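Cytochrome c XoxG (Methylobacterium extorquens, PDB 6ONQ) probably carries electrons as a c-type cytochrome with a covalently held heme, linked to lanthanide-dependent methanol oxidation. Local coordinates at residues Glu122-Glu134 / Val142-Cys154. Numbering follows the deposited sequence.
Sequences EEFYGILAGGKQE and VMPAFGDNKNVMC. With HEC (heme c), chain B.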
loop_
_atom_site.group_PDB
_atom_site.type_symbol
_atom_site.label_atom_id
_atom_site.label_comp_id
_atom_site.label_asym_id
_atom_site.label_seq_id
_atom_site.Cartn_x
_atom_site.Cartn_y
_atom_site.Cartn_z
ATOM N N GLU A 122 -3.287 10.848 -4.872
ATOM C CA GLU A 122 -4.427 11.086 -5.745
ATOM C C GLU A 122 -4.119 10.726 -7.188
ATOM O O GLU A 122 -5.038 10.390 -7.945
ATOM C CB GLU A 122 -4.883 12.544 -5.637
ATOM C CG GLU A 122 -5.182 12.994 -4.211
ATOM C CD GLU A 122 -6.612 12.657 -3.743
ATOM O OE1 GLU A 122 -7.078 13.297 -2.763
ATOM O OE2 GLU A 122 -7.262 11.757 -4.343
ATOM N N GLU A 123 -2.848 10.815 -7.594
ATOM C CA GLU A 123 -2.460 10.325 -8.913
ATOM C C GLU A 123 -2.682 8.826 -9.004
ATOM O O GLU A 123 -3.169 8.314 -10.019
ATOM C CB GLU A 123 -0.994 10.657 -9.198
ATOM C CG GLU A 123 -0.763 11.944 -9.972
ATOM C CD GLU A 123 0.715 12.328 -10.092
ATOM O OE1 GLU A 123 1.515 12.008 -9.173
ATOM O OE2 GLU A 123 1.069 12.968 -11.110
ATOM N N PHE A 124 -2.321 8.106 -7.944
ATOM C CA PHE A 124 -2.554 6.672 -7.891
ATOM C C PHE A 124 -4.041 6.359 -7.944
ATOM O O PHE A 124 -4.476 5.493 -8.707
ATOM C CB PHE A 124 -1.913 6.109 -6.627
ATOM C CG PHE A 124 -2.286 4.694 -6.333
ATOM C CD1 PHE A 124 -1.534 3.650 -6.843
ATOM C CD2 PHE A 124 -3.370 4.406 -5.529
ATOM C CE1 PHE A 124 -1.870 2.355 -6.567
ATOM C CE2 PHE A 124 -3.713 3.112 -5.256
ATOM C CZ PHE A 124 -2.966 2.087 -5.764
ATOM N N TYR A 125 -4.842 7.061 -7.143
ATOM C CA TYR A 125 -6.272 6.772 -7.107
ATOM C C TYR A 125 -6.920 7.021 -8.464
ATOM O O TYR A 125 -7.789 6.257 -8.894
ATOM C CB TYR A 125 -6.951 7.600 -6.014
ATOM C CG TYR A 125 -8.327 7.105 -5.649
ATOM C CD1 TYR A 125 -9.429 7.431 -6.423
ATOM C CD2 TYR A 125 -8.529 6.303 -4.531
ATOM C CE1 TYR A 125 -10.687 6.974 -6.104
ATOM C CE2 TYR A 125 -9.794 5.838 -4.198
ATOM C CZ TYR A 125 -10.869 6.176 -4.991
ATOM O OH TYR A 125 -12.137 5.722 -4.679
ATOM N N GLY A 126 -6.489 8.065 -9.169
ATOM C CA GLY A 126 -7.080 8.365 -10.466
ATOM C C GLY A 126 -6.708 7.368 -11.546
ATOM O O GLY A 126 -7.531 7.038 -12.404
ATOM N N ILE A 127 -5.457 6.898 -11.541
ATOM C CA ILE A 127 -5.055 5.847 -12.472
ATOM C C ILE A 127 -5.835 4.571 -12.192
ATOM O O ILE A 127 -6.300 3.889 -13.110
ATOM C CB ILE A 127 -3.540 5.608 -12.378
ATOM C CG1 ILE A 127 -2.779 6.721 -13.090
ATOM C CG2 ILE A 127 -3.167 4.243 -12.948
ATOM C CD1 ILE A 127 -1.322 6.781 -12.684
ATOM N N LEU A 128 -5.995 4.235 -10.916
ATOM C CA LEU A 128 -6.716 3.023 -10.557
ATOM C C LEU A 128 -8.190 3.110 -10.943
ATOM O O LEU A 128 -8.763 2.139 -11.450
ATOM C CB LEU A 128 -6.559 2.777 -9.064
ATOM C CG LEU A 128 -7.154 1.496 -8.509
ATOM C CD1 LEU A 128 -6.486 0.335 -9.175
ATOM C CD2 LEU A 128 -6.956 1.450 -7.006
ATOM N N ALA A 129 -8.824 4.260 -10.710
ATOM C CA ALA A 129 -10.248 4.393 -11.002
ATOM C C ALA A 129 -10.505 4.485 -12.500
ATOM O O ALA A 129 -11.448 3.870 -13.011
ATOM C CB ALA A 129 -10.822 5.616 -10.283
ATOM N N GLY A 130 -9.675 5.228 -13.227
ATOM C CA GLY A 130 -9.944 5.476 -14.629
ATOM C C GLY A 130 -9.059 4.787 -15.649
ATOM O O GLY A 130 -9.357 4.855 -16.843
ATOM N N GLY A 131 -7.981 4.125 -15.216
ATOM C CA GLY A 131 -7.082 3.444 -16.130
ATOM C C GLY A 131 -6.046 4.369 -16.748
ATOM O O GLY A 131 -5.965 5.562 -16.459
ATOM N N LYS A 132 -5.245 3.793 -17.641
ATOM C CA LYS A 132 -4.169 4.513 -18.316
ATOM C C LYS A 132 -3.818 3.757 -19.591
ATOM O O LYS A 132 -3.786 2.528 -19.582
ATOM C CB LYS A 132 -2.949 4.637 -17.393
ATOM C CG LYS A 132 -1.780 5.436 -17.926
ATOM C CD LYS A 132 -0.734 5.637 -16.834
ATOM C CE LYS A 132 0.582 6.154 -17.414
ATOM N NZ LYS A 132 1.705 5.169 -17.235
ATOM N N GLN A 133 -3.557 4.478 -20.684
ATOM C CA GLN A 133 -3.234 3.835 -21.960
ATOM C C GLN A 133 -2.035 4.490 -22.634
ATOM O O GLN A 133 -2.033 5.702 -22.872
ATOM C CB GLN A 133 -4.431 3.843 -22.921
ATOM C CG GLN A 133 -5.524 2.879 -22.500
ATOM C CD GLN A 133 -6.849 3.113 -23.204
ATOM O OE1 GLN A 133 -7.779 2.309 -23.079
ATOM N NE2 GLN A 133 -6.947 4.217 -23.944
ATOM N N GLU A 134 -1.034 3.671 -22.952
ATOM C CA GLU A 134 0.179 4.069 -23.673
ATOM C C GLU A 134 0.800 5.370 -23.161
ATOM O O GLU A 134 1.693 5.353 -22.305
ATOM C CB GLU A 134 -0.122 4.175 -25.173
ATOM C CG GLU A 134 -0.552 2.847 -25.792
ATOM C CD GLU A 134 -1.023 2.969 -27.237
ATOM O OE1 GLU A 134 -0.201 3.339 -28.110
ATOM O OE2 GLU A 134 -2.215 2.675 -27.495
ATOM N N VAL A 142 -2.411 -1.315 -22.030
ATOM C CA VAL A 142 -3.593 -0.787 -21.345
ATOM C C VAL A 142 -3.612 -1.217 -19.881
ATOM O O VAL A 142 -3.437 -2.398 -19.552
ATOM C CB VAL A 142 -4.919 -1.184 -22.030
ATOM C CG1 VAL A 142 -5.172 -2.668 -21.920
ATOM C CG2 VAL A 142 -6.094 -0.423 -21.394
ATOM N N MET A 143 -3.821 -0.239 -19.006
ATOM C CA MET A 143 -4.171 -0.463 -17.621
ATOM C C MET A 143 -5.674 -0.277 -17.486
ATOM O O MET A 143 -6.192 0.797 -17.840
ATOM C CB MET A 143 -3.414 0.519 -16.728
ATOM C CG MET A 143 -4.070 0.876 -15.428
ATOM S SD MET A 143 -3.997 -0.466 -14.246
ATOM C CE MET A 143 -4.894 0.226 -12.854
ATOM N N PRO A 144 -6.418 -1.284 -17.042
ATOM C CA PRO A 144 -7.881 -1.163 -17.029
ATOM C C PRO A 144 -8.355 -0.198 -15.958
ATOM O O PRO A 144 -7.767 -0.101 -14.880
ATOM C CB PRO A 144 -8.361 -2.588 -16.725
ATOM C CG PRO A 144 -7.145 -3.459 -16.822
ATOM C CD PRO A 144 -5.957 -2.605 -16.594
ATOM N N ALA A 145 -9.440 0.508 -16.257
ATOM C CA ALA A 145 -10.144 1.267 -15.233
ATOM C C ALA A 145 -10.823 0.312 -14.261
ATOM O O ALA A 145 -11.604 -0.548 -14.679
ATOM C CB ALA A 145 -11.177 2.184 -15.873
ATOM N N PHE A 146 -10.535 0.452 -12.968
ATOM C CA PHE A 146 -11.178 -0.368 -11.951
ATOM C C PHE A 146 -12.310 0.353 -11.236
ATOM O O PHE A 146 -12.831 -0.179 -10.255
ATOM C CB PHE A 146 -10.167 -0.837 -10.915
ATOM C CG PHE A 146 -9.271 -1.933 -11.384
ATOM C CD1 PHE A 146 -8.116 -1.647 -12.090
ATOM C CD2 PHE A 146 -9.558 -3.250 -11.082
ATOM C CE1 PHE A 146 -7.278 -2.660 -12.498
ATOM C CE2 PHE A 146 -8.731 -4.262 -11.489
ATOM C CZ PHE A 146 -7.593 -3.972 -12.199
ATOM N N GLY A 147 -12.712 1.534 -11.712
ATOM C CA GLY A 147 -13.712 2.322 -11.004
ATOM C C GLY A 147 -15.000 1.575 -10.708
ATOM O O GLY A 147 -15.566 1.701 -9.617
ATOM N N ASP A 148 -15.483 0.782 -11.665
ATOM C CA ASP A 148 -16.734 0.053 -11.482
ATOM C C ASP A 148 -16.556 -1.264 -10.722
ATOM O O ASP A 148 -17.476 -2.092 -10.696
ATOM C CB ASP A 148 -17.399 -0.202 -12.838
ATOM C CG ASP A 148 -17.779 1.093 -13.561
ATOM O OD1 ASP A 148 -18.456 1.011 -14.616
ATOM O OD2 ASP A 148 -17.396 2.192 -13.080
ATOM N N ASN A 149 -15.421 -1.466 -10.067
ATOM C CA ASN A 149 -15.101 -2.732 -9.414
ATOM C C ASN A 149 -14.935 -2.489 -7.915
ATOM O O ASN A 149 -13.837 -2.194 -7.437
ATOM C CB ASN A 149 -13.848 -3.320 -10.050
ATOM C CG ASN A 149 -13.546 -4.713 -9.581
ATOM O OD1 ASN A 149 -14.179 -5.235 -8.662
ATOM N ND2 ASN A 149 -12.537 -5.321 -10.193
ATOM N N LYS A 150 -16.035 -2.635 -7.173
ATOM C CA LYS A 150 -16.023 -2.324 -5.747
ATOM C C LYS A 150 -15.163 -3.300 -4.960
ATOM O O LYS A 150 -14.714 -2.965 -3.864
ATOM C CB LYS A 150 -17.457 -2.289 -5.190
ATOM C CG LYS A 150 -18.456 -1.444 -6.009
ATOM C CD LYS A 150 -17.764 -0.249 -6.707
ATOM C CE LYS A 150 -18.557 0.262 -7.912
ATOM N NZ LYS A 150 -19.780 1.031 -7.523
ATOM N N ASN A 151 -14.896 -4.484 -5.499
ATOM C CA ASN A 151 -13.959 -5.384 -4.846
ATOM C C ASN A 151 -12.519 -4.903 -4.961
ATOM O O ASN A 151 -11.636 -5.445 -4.283
ATOM C CB ASN A 151 -14.085 -6.786 -5.436
ATOM C CG ASN A 151 -15.162 -7.597 -4.765
ATOM O OD1 ASN A 151 -15.012 -7.992 -3.611
ATOM N ND2 ASN A 151 -16.265 -7.848 -5.479
ATOM N N VAL A 152 -12.258 -3.918 -5.809
ATOM C CA VAL A 152 -10.967 -3.256 -5.871
ATOM C C VAL A 152 -11.034 -1.859 -5.271
ATOM O O VAL A 152 -10.248 -1.522 -4.390
ATOM C CB VAL A 152 -10.437 -3.222 -7.318
ATOM C CG1 VAL A 152 -9.127 -2.483 -7.374
ATOM C CG2 VAL A 152 -10.245 -4.627 -7.801
ATOM N N MET A 153 -11.994 -1.043 -5.709
ATOM C CA MET A 153 -12.012 0.349 -5.281
ATOM C C MET A 153 -12.181 0.487 -3.777
ATOM O O MET A 153 -11.637 1.420 -3.183
ATOM C CB MET A 153 -13.116 1.117 -6.000
ATOM C CG MET A 153 -12.877 1.289 -7.480
ATOM S SD MET A 153 -11.214 1.847 -7.899
ATOM C CE MET A 153 -11.236 3.524 -7.273
ATOM N N CYS A 154 -12.911 -0.424 -3.137
ATOM C CA CYS A 154 -13.099 -0.300 -1.695
ATOM C C CYS A 154 -11.845 -0.628 -0.920
ATOM O O CYS A 154 -11.819 -0.429 0.294
ATOM C CB CYS A 154 -14.239 -1.206 -1.218
ATOM S SG CYS A 154 -15.832 -0.836 -1.981
HETATM FE FE HEC B . -1.957 -1.559 -13.498
HETATM C CHA HEC B . -0.019 0.913 -14.922
HETATM C CHB HEC B . -1.685 -0.021 -10.531
HETATM C CHC HEC B . -3.996 -3.930 -12.066
HETATM C CHD HEC B . -1.747 -3.414 -16.361
HETATM N NA HEC B . -0.992 0.099 -12.857
HETATM C C1A HEC B . -0.323 1.049 -13.589
HETATM C C2A HEC B . -0.032 2.181 -12.721
HETATM C C3A HEC B . -0.502 1.902 -11.514
HETATM C C4A HEC B . -1.106 0.606 -11.587
HETATM C CMA HEC B . -0.440 2.751 -10.230
HETATM C CAA HEC B . 0.712 3.463 -13.119
HETATM C CBA HEC B . 2.164 3.064 -13.336
HETATM C CGA HEC B . 3.047 4.264 -13.504
HETATM O O1A HEC B . 2.705 5.172 -14.304
HETATM O O2A HEC B . 4.109 4.291 -12.841
HETATM N NB HEC B . -2.713 -1.932 -11.674
HETATM C C1B HEC B . -2.447 -1.144 -10.581
HETATM C C2B HEC B . -3.113 -1.681 -9.428
HETATM C C3B HEC B . -3.778 -2.761 -9.804
HETATM C C4B HEC B . -3.529 -2.953 -11.231
HETATM C CMB HEC B . -3.099 -1.095 -8.006
HETATM C CAB HEC B . -4.616 -3.557 -8.766
HETATM C CBB HEC B . -5.646 -4.304 -9.107
HETATM N NC HEC B . -2.701 -3.372 -14.109
HETATM C C1C HEC B . -3.588 -4.143 -13.373
HETATM C C2C HEC B . -4.017 -5.226 -14.233
HETATM C C3C HEC B . -3.404 -5.112 -15.417
HETATM C C4C HEC B . -2.559 -3.927 -15.369
HETATM C CMC HEC B . -5.001 -6.353 -13.846
HETATM C CAC HEC B . -3.634 -6.114 -16.585
HETATM C CBC HEC B . -2.626 -6.480 -17.373
HETATM N ND HEC B . -1.042 -1.304 -15.277
HETATM C C1D HEC B . -1.111 -2.181 -16.350
HETATM C C2D HEC B . -0.403 -1.565 -17.461
HETATM C C3D HEC B . 0.057 -0.376 -17.064
HETATM C C4D HEC B . -0.324 -0.190 -15.682
HETATM C CMD HEC B . -0.210 -2.153 -18.872
HETATM C CAD HEC B . 0.877 0.611 -17.916
HETATM C CBD HEC B . -0.009 1.654 -18.590
HETATM C CGD HEC B . 0.866 2.596 -19.382
HETATM O O1D HEC B . 2.020 2.218 -19.705
HETATM O O2D HEC B . 0.420 3.723 -19.701
#
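Leu128 CD1 touches both the Met143 methyl (CE, 4.0 Å) and the Phe146 ring (CD1, 3.9 Å) in the tight, buried part of this contact on one side of heme c. Its chi1 near -176° carries the leucine's fork away from its own backbone N, bringing CD1 to both and CG beside Met153 SD. Unbranched Met153 curls so that CE meets Ala129 CB and Tyr125. Met143 bends at chi2 (73°) to set its thioether SD 2.4 Å from the heme iron, which His99 also binds. Phe146 lays one ring face over heme CBB, while its backbone N donates to Leu128 O at 2.9 Å, tying the loop to the helix end. Cutting Phe146 back to alanine would probably open a gap beside Leu128 and leave the heme edge less shielded. Gly131 follows with positive phi, where any side chain would strike Met143 O; then Met143 N donates to Lys132 O (2.8 Å) and Lys132 N to Met143 O. The hairpin's outer face is exposed, Gln133 and Val142 side by side. Lys132, bent at its last torsion, hydrogen-bonds through NZ to heme O1A (3.1 Å) and weakly to O2D of the other propionate, probably offsetting their charge beside a largely apolar, thioether-ligated electron-transfer heme.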